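Local coordinates for protein ribonucleoside triphosphate reductase (Lactobacillus leichmannii, PDB 1L1L) that probably reduces ribonucleoside triphosphates to their 2'-deoxy forms with the help of a B12 cofactor, as a class II ribonucleotide reductase working as a monomer, at residues L421-P426 / G551-L556; G93-P96 / N100-I103. All blocks are in the same frame, centred on the assembly; numbering follows the deposited sequence.

Interaction 1 of 2, residues L421-P426 / G551-L556; sequences LFEVFP and GTVAKL
Two first torsions bring F425 and V553 together. In F425 the ring stem lies anti to the carbonyl carbon (chi1 -55°), which sends the phenyl group out from the end of the strand toward the helix. V553 turns CG1 roughly opposite its own backbone nitrogen (chi1 152°), and this branch becomes the part of the valine that reaches the strand. CG1 meets the ring at its edge, close to the ring plane, with F425 CZ at 3.7 Å from V553 CG1. The CZ-CE1 part of the ring also reaches the next helix residue: F425 CZ is 4.0 Å from A554 CA, and F425 CE1 lies 4.4 Å from A554 CB.

Strand 421-424, probably part of the 10-stranded alpha-beta barrel, runs between strands 94-96 and 471-474 in a mixed sheet. Helix 436-450 packs on its F422 and V424 face. On the opposite face, helix 551-557 meets E423 and the ring of F425, which follows the strand directly and takes the N-cap position of helix 426-431.

E423 adds a polar edge to this packing. Its chain bends at chi2 (144°) and runs alongside V553, the two side chains pointing in opposite senses, with E423 OE1 4.0 Å from V553 CG1, a van der Waals contact. The other carboxylate oxygen, OE2, is hydrogen-bonded to S473 OG on the adjacent strand, which helps to fix how the buried carboxylate is turned. V553 also leans on T95, while L556, farther along the helix, packs on T30 and Y31 of helix 27-32.

Interaction 2 of 2, residues G93-P96 / N100-I103; sequences GATP and NLWI
P96 and L101 supply much of the apolar contact between strand 94-96 and the helix after it. The extended leucine side chain (chi1 -66°, chi2 179°) carries its tip back to the strand and crosses the proline ring at about a right angle, L101 CD2 standing 3.8 Å from P96 CG. The ring also meets the stem of N100, where P96 CB approaches N100 CB to 3.6 Å.

A mixed polar and apolar contact lies alongside. Both methyls of L101 lie against the T95 hydroxyl, the nearer approach being 3.6 Å between L101 CD2 and T95 OG1.

Hydrogen bonds hold the polar groups from within segment 93-96 and from outside the contact. T95 OG1 donates to P96 O at 3.2 Å, at a C=O...O angle of 124° and a little tilted from the carbonyl plane; the hydroxyl touched by the leucine methyls thus has a polar partner. The amide of N100 turns elsewhere: ND2 bonds to S97 OG and OD1 to Y446 OH, which would hold the buried group against rotation.

In the ribonucleotide reductase alpha domain region, strand 94-96 passes through a very short connection into helix 98-103, whose first turn folds back on the strand's end. Around them, P96 packs on F422 of the adjoining strand 421-424, and L101 also touches V553 and L556 of helix 551-557.

Interactions 1 and 2 illustrate how two contacts can adjoin through paired strands and through one shared side chain, V553, which touches both T95 and L101. Their centres lie 8 Å apart, and the antiparallel strands join them through probable backbone hydrogen bonds, from T95 N to E423 O at 2.7 Å and from F425 N to G93 O at 3.1 Å. On the F422 side, Y446 is a neighbour common to both. C419, disulfide-bonded to C119, lies just before strand 421-424 in sequence; such a pair is consistent with the redox cysteines of reductases in this family.

Interaction 1 of 2, residues L421-P426 / G551-L556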
ATOM      1  N   LEU A 421       7.532   4.673  -3.578  1.00 31.57           N
ATOM      2  CA  LEU A 421       7.389   4.097  -4.908  1.00 31.28           C
ATOM      3  C   LEU A 421       7.018   5.004  -6.072  1.00 30.76           C
ATOM      4  O   LEU A 421       6.423   6.067  -5.909  1.00 30.75           O
ATOM      5  CB  LEU A 421       6.355   2.969  -4.841  1.00 33.16           C
ATOM      6  CG  LEU A 421       6.404   2.112  -3.559  1.00 33.19           C
ATOM      7  CD1 LEU A 421       5.139   1.265  -3.447  1.00 35.37           C
ATOM      8  CD2 LEU A 421       7.638   1.232  -3.565  1.00 34.41           C
ATOM      9  N   PHE A 422       7.373   4.531  -7.255  1.00 30.03           N
ATOM     10  CA  PHE A 422       7.061   5.210  -8.500  1.00 29.68           C
ATOM     11  C   PHE A 422       6.867   4.087  -9.493  1.00 29.62           C
ATOM     12  O   PHE A 422       7.681   3.174  -9.558  1.00 29.94           O
ATOM     13  CB  PHE A 422       8.215   6.095  -8.946  1.00 30.48           C
ATOM     14  CG  PHE A 422       7.830   7.062 -10.017  1.00 28.70           C
ATOM     15  CD1 PHE A 422       7.292   8.295  -9.689  1.00 28.40           C
ATOM     16  CD2 PHE A 422       7.965   6.718 -11.356  1.00 29.88           C
ATOM     17  CE1 PHE A 422       6.886   9.188 -10.688  1.00 27.74           C
ATOM     18  CE2 PHE A 422       7.558   7.604 -12.367  1.00 27.88           C
ATOM     19  CZ  PHE A 422       7.019   8.836 -12.022  1.00 26.93           C
ATOM     20  N   GLU A 423       5.789   4.142 -10.267  1.00 30.15           N
ATOM     21  CA  GLU A 423       5.517   3.081 -11.220  1.00 30.96           C
ATOM     22  C   GLU A 423       5.687   3.466 -12.691  1.00 30.54           C
ATOM     23  O   GLU A 423       5.223   4.517 -13.142  1.00 30.58           O
ATOM     24  CB  GLU A 423       4.110   2.533 -10.991  1.00 33.58           C
ATOM     25  CG  GLU A 423       3.884   1.172 -11.608  1.00 39.16           C
ATOM     26  CD  GLU A 423       2.986   0.292 -10.748  1.00 42.17           C
ATOM     27  OE1 GLU A 423       1.859   0.728 -10.434  1.00 44.33           O
ATOM     28  OE2 GLU A 423       3.405  -0.833 -10.393  1.00 44.31           O
ATOM     29  N   VAL A 424       6.363   2.589 -13.416  1.00 29.65           N
ATOM     30  CA  VAL A 424       6.618   2.772 -14.831  1.00 29.94           C
ATOM     31  C   VAL A 424       5.985   1.635 -15.630  1.00 29.21           C
ATOM     32  O   VAL A 424       5.998   0.468 -15.217  1.00 29.87           O
ATOM     33  CB  VAL A 424       8.136   2.829 -15.101  1.00 30.19           C
ATOM     34  CG1 VAL A 424       8.405   2.949 -16.609  1.00 30.11           C
ATOM     35  CG2 VAL A 424       8.733   4.024 -14.364  1.00 29.90           C
ATOM     36  N   PHE A 425       5.385   1.994 -16.759  1.00 29.55           N
ATOM     37  CA  PHE A 425       4.750   1.032 -17.644  1.00 29.65           C
ATOM     38  C   PHE A 425       5.585   1.044 -18.930  1.00 30.80           C
ATOM     39  O   PHE A 425       5.325   1.834 -19.846  1.00 29.87           O
ATOM     40  CB  PHE A 425       3.313   1.459 -17.959  1.00 30.97           C
ATOM     41  CG  PHE A 425       2.454   1.688 -16.741  1.00 31.08           C
ATOM     42  CD1 PHE A 425       2.203   0.659 -15.839  1.00 32.16           C
ATOM     43  CD2 PHE A 425       1.873   2.931 -16.512  1.00 31.09           C
ATOM     44  CE1 PHE A 425       1.376   0.874 -14.719  1.00 32.01           C
ATOM     45  CE2 PHE A 425       1.053   3.156 -15.405  1.00 32.16           C
ATOM     46  CZ  PHE A 425       0.804   2.120 -14.504  1.00 31.62           C
ATOM     47  N   PRO A 426       6.610   0.184 -19.000  1.00 32.06           N
ATOM     48  CA  PRO A 426       7.519   0.062 -20.149  1.00 32.70           C
ATOM     49  C   PRO A 426       6.863   0.114 -21.531  1.00 32.88           C
ATOM     50  O   PRO A 426       7.244   0.938 -22.366  1.00 32.43           O
ATOM     51  CB  PRO A 426       8.226  -1.264 -19.886  1.00 33.44           C
ATOM     52  CG  PRO A 426       8.361  -1.259 -18.394  1.00 34.02           C
ATOM     53  CD  PRO A 426       7.003  -0.746 -17.921  1.00 32.73           C
ATOM     54  N   GLY A 551      -3.026  -2.221  -8.443  1.00 41.25           N
ATOM     55  CA  GLY A 551      -4.235  -2.329  -9.231  1.00 41.06           C
ATOM     56  C   GLY A 551      -4.849  -1.043  -9.748  1.00 40.32           C
ATOM     57  O   GLY A 551      -4.956  -0.847 -10.962  1.00 41.20           O
ATOM     58  N   THR A 552      -5.241  -0.158  -8.838  1.00 39.89           N
ATOM     59  CA  THR A 552      -5.891   1.090  -9.225  1.00 39.26           C
ATOM     60  C   THR A 552      -5.134   1.920 -10.263  1.00 38.41           C
ATOM     61  O   THR A 552      -5.695   2.261 -11.302  1.00 38.10           O
ATOM     62  CB  THR A 552      -6.191   1.958  -7.993  1.00 39.30           C
ATOM     63  OG1 THR A 552      -6.963   1.197  -7.056  1.00 40.28           O
ATOM     64  CG2 THR A 552      -6.995   3.177  -8.392  1.00 39.45           C
ATOM     65  N   VAL A 553      -3.871   2.240  -9.995  1.00 37.41           N
ATOM     66  CA  VAL A 553      -3.090   3.027 -10.944  1.00 36.40           C
ATOM     67  C   VAL A 553      -2.890   2.302 -12.273  1.00 35.72           C
ATOM     68  O   VAL A 553      -2.896   2.927 -13.333  1.00 35.69           O
ATOM     69  CB  VAL A 553      -1.715   3.424 -10.344  1.00 37.73           C
ATOM     70  CG1 VAL A 553      -0.683   3.614 -11.447  1.00 37.18           C
ATOM     71  CG2 VAL A 553      -1.866   4.716  -9.556  1.00 37.39           C
ATOM     72  N   ALA A 554      -2.712   0.987 -12.228  1.00 34.18           N
ATOM     73  CA  ALA A 554      -2.534   0.222 -13.453  1.00 33.39           C
ATOM     74  C   ALA A 554      -3.808   0.300 -14.305  1.00 32.50           C
ATOM     75  O   ALA A 554      -3.753   0.159 -15.530  1.00 32.39           O
ATOM     76  CB  ALA A 554      -2.202  -1.230 -13.129  1.00 33.53           C
ATOM     77  N   LYS A 555      -4.951   0.528 -13.660  1.00 31.44           N
ATOM     78  CA  LYS A 555      -6.216   0.636 -14.388  1.00 31.18           C
ATOM     79  C   LYS A 555      -6.269   1.953 -15.159  1.00 29.90           C
ATOM     80  O   LYS A 555      -6.896   2.033 -16.212  1.00 29.18           O
ATOM     81  CB  LYS A 555      -7.413   0.559 -13.435  1.00 32.51           C
ATOM     82  CG  LYS A 555      -7.576  -0.803 -12.784  1.00 33.73           C
ATOM     83  CD  LYS A 555      -8.675  -0.772 -11.740  1.00 36.39           C
ATOM     84  CE  LYS A 555      -8.607  -2.002 -10.847  1.00 36.98           C
ATOM     85  NZ  LYS A 555      -9.516  -1.860  -9.673  1.00 38.54           N
ATOM     86  N   LEU A 556      -5.614   2.979 -14.632  1.00 28.76           N
ATOM     87  CA  LEU A 556      -5.587   4.278 -15.310  1.00 30.08           C
ATOM     88  C   LEU A 556      -5.061   4.126 -16.736  1.00 29.74           C
ATOM     89  O   LEU A 556      -5.608   4.707 -17.679  1.00 30.72           O
ATOM     90  CB  LEU A 556      -4.691   5.270 -14.565  1.00 28.95           C
ATOM     91  CG  LEU A 556      -5.134   5.803 -13.201  1.00 29.56           C
ATOM     92  CD1 LEU A 556      -4.179   6.914 -12.764  1.00 30.32           C
ATOM     93  CD2 LEU A 556      -6.538   6.355 -13.292  1.00 29.30           C
TER

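Interaction 2 of 2, residues G93-P96 / N100-I103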
ATOM      1  N   GLY A  93       2.674   7.141 -19.224  1.00 29.53           N
ATOM      2  CA  GLY A  93       3.742   6.201 -19.501  1.00 29.05           C
ATOM      3  C   GLY A  93       4.407   5.795 -18.195  1.00 29.28           C
ATOM      4  O   GLY A  93       5.140   4.812 -18.130  1.00 30.14           O
ATOM      5  N   ALA A  94       4.147   6.581 -17.158  1.00 28.38           N
ATOM      6  CA  ALA A  94       4.688   6.343 -15.829  1.00 29.49           C
ATOM      7  C   ALA A  94       3.868   7.201 -14.880  1.00 29.01           C
ATOM      8  O   ALA A  94       3.208   8.140 -15.312  1.00 29.11           O
ATOM      9  CB  ALA A  94       6.165   6.734 -15.766  1.00 29.91           C
ATOM     10  N   THR A  95       3.893   6.879 -13.592  1.00 28.78           N
ATOM     11  CA  THR A  95       3.121   7.650 -12.627  1.00 28.61           C
ATOM     12  C   THR A  95       3.574   7.411 -11.192  1.00 28.26           C
ATOM     13  O   THR A  95       4.171   6.388 -10.890  1.00 27.70           O
ATOM     14  CB  THR A  95       1.628   7.284 -12.722  1.00 29.85           C
ATOM     15  OG1 THR A  95       0.861   8.085 -11.815  1.00 30.81           O
ATOM     16  CG2 THR A  95       1.438   5.831 -12.365  1.00 30.03           C
ATOM     17  N   PRO A  96       3.327   8.379 -10.296  1.00 28.57           N
ATOM     18  CA  PRO A  96       3.739   8.150  -8.912  1.00 29.73           C
ATOM     19  C   PRO A  96       2.649   7.283  -8.285  1.00 29.92           C
ATOM     20  O   PRO A  96       1.738   6.830  -8.987  1.00 29.03           O
ATOM     21  CB  PRO A  96       3.781   9.552  -8.323  1.00 29.43           C
ATOM     22  CG  PRO A  96       2.723  10.264  -9.085  1.00 30.16           C
ATOM     23  CD  PRO A  96       2.923   9.780 -10.500  1.00 29.00           C
ATOM     24  N   ASN A 100       0.223   9.815  -4.028  1.00 32.10           N
ATOM     25  CA  ASN A 100       0.829  11.015  -4.594  1.00 32.43           C
ATOM     26  C   ASN A 100      -0.163  11.702  -5.543  1.00 30.63           C
ATOM     27  O   ASN A 100      -0.323  12.923  -5.499  1.00 31.52           O
ATOM     28  CB  ASN A 100       2.116  10.657  -5.351  1.00 34.39           C
ATOM     29  CG  ASN A 100       3.318  10.469  -4.427  1.00 36.90           C
ATOM     30  OD1 ASN A 100       4.187  11.342  -4.334  1.00 38.50           O
ATOM     31  ND2 ASN A 100       3.371   9.332  -3.743  1.00 37.66           N
ATOM     32  N   LEU A 101      -0.836  10.931  -6.395  1.00 28.88           N
ATOM     33  CA  LEU A 101      -1.789  11.536  -7.323  1.00 27.69           C
ATOM     34  C   LEU A 101      -2.898  12.263  -6.586  1.00 28.47           C
ATOM     35  O   LEU A 101      -3.428  13.275  -7.062  1.00 27.10           O
ATOM     36  CB  LEU A 101      -2.408  10.496  -8.269  1.00 26.21           C
ATOM     37  CG  LEU A 101      -1.504   9.794  -9.282  1.00 25.09           C
ATOM     38  CD1 LEU A 101      -2.301   8.797 -10.096  1.00 24.15           C
ATOM     39  CD2 LEU A 101      -0.859  10.844 -10.209  1.00 25.58           C
ATOM     40  N   TRP A 102      -3.242  11.765  -5.407  1.00 28.48           N
ATOM     41  CA  TRP A 102      -4.309  12.369  -4.630  1.00 29.57           C
ATOM     42  C   TRP A 102      -3.908  13.532  -3.735  1.00 29.80           C
ATOM     43  O   TRP A 102      -4.708  14.439  -3.519  1.00 29.52           O
ATOM     44  CB  TRP A 102      -4.999  11.283  -3.776  1.00 31.88           C
ATOM     45  CG  TRP A 102      -6.061  11.806  -2.845  1.00 34.04           C
ATOM     46  CD1 TRP A 102      -5.972  11.934  -1.484  1.00 34.74           C
ATOM     47  CD2 TRP A 102      -7.369  12.269  -3.206  1.00 35.06           C
ATOM     48  NE1 TRP A 102      -7.146  12.446  -0.978  1.00 36.04           N
ATOM     49  CE2 TRP A 102      -8.019  12.661  -2.012  1.00 36.17           C
ATOM     50  CE3 TRP A 102      -8.056  12.393  -4.424  1.00 36.19           C
ATOM     51  CZ2 TRP A 102      -9.325  13.170  -2.000  1.00 36.22           C
ATOM     52  CZ3 TRP A 102      -9.359  12.902  -4.411  1.00 36.74           C
ATOM     53  CH2 TRP A 102      -9.976  13.283  -3.205  1.00 36.85           C
ATOM     54  N   ILE A 103      -2.674  13.531  -3.233  1.00 30.23           N
ATOM     55  CA  ILE A 103      -2.265  14.574  -2.296  1.00 31.27           C
ATOM     56  C   ILE A 103      -1.036  15.424  -2.656  1.00 32.48           C
ATOM     57  O   ILE A 103      -0.772  16.435  -2.012  1.00 32.38           O
ATOM     58  CB  ILE A 103      -2.042  13.947  -0.888  1.00 32.14           C
ATOM     59  CG1 ILE A 103      -2.494  14.921   0.199  1.00 33.60           C
ATOM     60  CG2 ILE A 103      -0.581  13.562  -0.699  1.00 30.74           C
ATOM     61  CD1 ILE A 103      -3.996  15.053   0.300  1.00 35.11           C
TER